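Local coordinates for loquacious, isoform B (Drosophila melanogaster, PDB 4X8W), which probably helps Dicer-1 process microRNA precursors through a C-terminal double-stranded-RNA-binding-type domain that also mediates self-association, at residues 48-52 with 62-67. Numbering follows the deposited sequence.
Sequences VCHGS and HAAQNA
In the alpha-beta-beta-beta-alpha fold of double-stranded-RNA-binding domains, the last strand packs against the final helix, and here Cys49, His50, Gly51 and Ser52 meet His62, Ala63, Asn66 and Ala67 in that way. The two elements run in roughly opposite directions, and the axes of segments 48-52 and 62-67 approach to 6.2 Å. They illustrate how side chains of a helix that reach for carbonyls of a strand can tie the two together. Asn66 does this in the middle of the contact. Its CG stands anti to the backbone N (chi1 176°), which carries the amide out to the strand, where ND2 donates to His50 O over 3.0 Å. The bond is almost straight, 177° at the hydrogen, and meets a lone pair in the carbonyl plane at 129°; the acceptor also lies in the amide plane. The other bond from ND2 goes to Val48 O of a third subunit. With a leucine here, which has no N-H to offer, the buried His50 O and that Val48 O would probably be left short of a hydrogen-bonding partner. The strand itself pairs antiparallel with a strand of a second subunit, and Ala63 and Ala67 pack on Val39 and Leu10 of that same chain, consistent with domain swapping. Beside the amide, Cys49 CB lies 3.6 Å from Asn66 ND2, and its SG, anti to the carbonyl carbon, rests 3.7 Å from Ala67 CA. Farther along, Gly51 brings bare backbone to the helix, its CA 3.7 Å from Ala63 N, while Ala63 CB lies 3.9 Å from Gly51 N. The partly exposed end is joined by the His62 ring, which presents its edge to the strand: ND1 donates to Ser52 O, nearly in line with the C=O bond and close to the ring plane.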
# COMPACT_ATOMS: atom_id res chain seq x y z
N VAL E 48 -2.96 7.27 -8.63
CA VAL E 48 -4.35 6.90 -8.43
C VAL E 48 -5.03 7.29 -9.74
O VAL E 48 -5.00 8.45 -10.12
CB VAL E 48 -4.98 7.60 -7.23
CG1 VAL E 48 -6.45 7.21 -7.09
CG2 VAL E 48 -4.19 7.26 -5.96
N CYS E 49 -5.66 6.33 -10.42
CA CYS E 49 -6.19 6.61 -11.76
C CYS E 49 -7.69 6.63 -11.77
O CYS E 49 -8.34 5.77 -11.19
CB CYS E 49 -5.73 5.55 -12.74
SG CYS E 49 -3.98 5.48 -12.92
N HIS E 50 -8.24 7.56 -12.53
CA HIS E 50 -9.65 7.88 -12.50
C HIS E 50 -10.35 7.30 -13.71
O HIS E 50 -9.78 7.22 -14.79
CB HIS E 50 -9.78 9.39 -12.44
CG HIS E 50 -11.18 9.90 -12.55
ND1 HIS E 50 -11.82 10.04 -13.76
CD2 HIS E 50 -12.03 10.36 -11.61
CE1 HIS E 50 -13.03 10.54 -13.56
NE2 HIS E 50 -13.19 10.74 -12.26
N GLY E 51 -11.59 6.86 -13.50
CA GLY E 51 -12.47 6.41 -14.57
C GLY E 51 -13.92 6.74 -14.27
O GLY E 51 -14.33 6.83 -13.11
N SER E 52 -14.71 6.93 -15.32
CA SER E 52 -16.13 7.20 -15.15
C SER E 52 -16.90 6.41 -16.19
O SER E 52 -16.35 6.05 -17.22
CB SER E 52 -16.44 8.68 -15.27
OG SER E 52 -16.28 9.11 -16.60
N HIS E 62 -12.87 1.71 -17.53
CA HIS E 62 -12.24 2.95 -17.95
C HIS E 62 -11.08 3.35 -17.06
O HIS E 62 -10.04 3.84 -17.53
CB HIS E 62 -13.27 4.07 -18.00
CG HIS E 62 -14.33 3.86 -19.04
ND1 HIS E 62 -15.51 4.56 -19.06
CD2 HIS E 62 -14.39 2.99 -20.07
CE1 HIS E 62 -16.25 4.15 -20.08
NE2 HIS E 62 -15.59 3.19 -20.71
N ALA E 63 -11.25 3.12 -15.75
CA ALA E 63 -10.17 3.35 -14.80
C ALA E 63 -8.94 2.47 -15.12
O ALA E 63 -7.80 2.93 -15.06
CB ALA E 63 -10.66 3.12 -13.38
N ALA E 64 -9.19 1.20 -15.43
CA ALA E 64 -8.12 0.27 -15.79
C ALA E 64 -7.36 0.71 -17.04
O ALA E 64 -6.12 0.66 -17.10
CB ALA E 64 -8.69 -1.13 -16.00
N GLN E 65 -8.12 1.14 -18.03
CA GLN E 65 -7.59 1.60 -19.30
C GLN E 65 -6.63 2.77 -19.08
O GLN E 65 -5.55 2.83 -19.67
CB GLN E 65 -8.77 1.95 -20.21
CG GLN E 65 -8.50 2.02 -21.68
CD GLN E 65 -9.79 2.15 -22.45
OE1 GLN E 65 -10.86 2.29 -21.86
NE2 GLN E 65 -9.71 2.07 -23.77
N ASN E 66 -7.04 3.72 -18.24
CA ASN E 66 -6.20 4.82 -17.80
C ASN E 66 -4.92 4.33 -17.09
O ASN E 66 -3.81 4.79 -17.39
CB ASN E 66 -7.03 5.75 -16.88
CG ASN E 66 -6.22 6.90 -16.26
OD1 ASN E 66 -5.03 7.06 -16.51
ND2 ASN E 66 -6.88 7.70 -15.43
N ALA E 67 -5.07 3.36 -16.19
CA ALA E 67 -3.92 2.82 -15.46
C ALA E 67 -2.90 2.19 -16.39
O ALA E 67 -1.70 2.36 -16.20
CB ALA E 67 -4.36 1.81 -14.42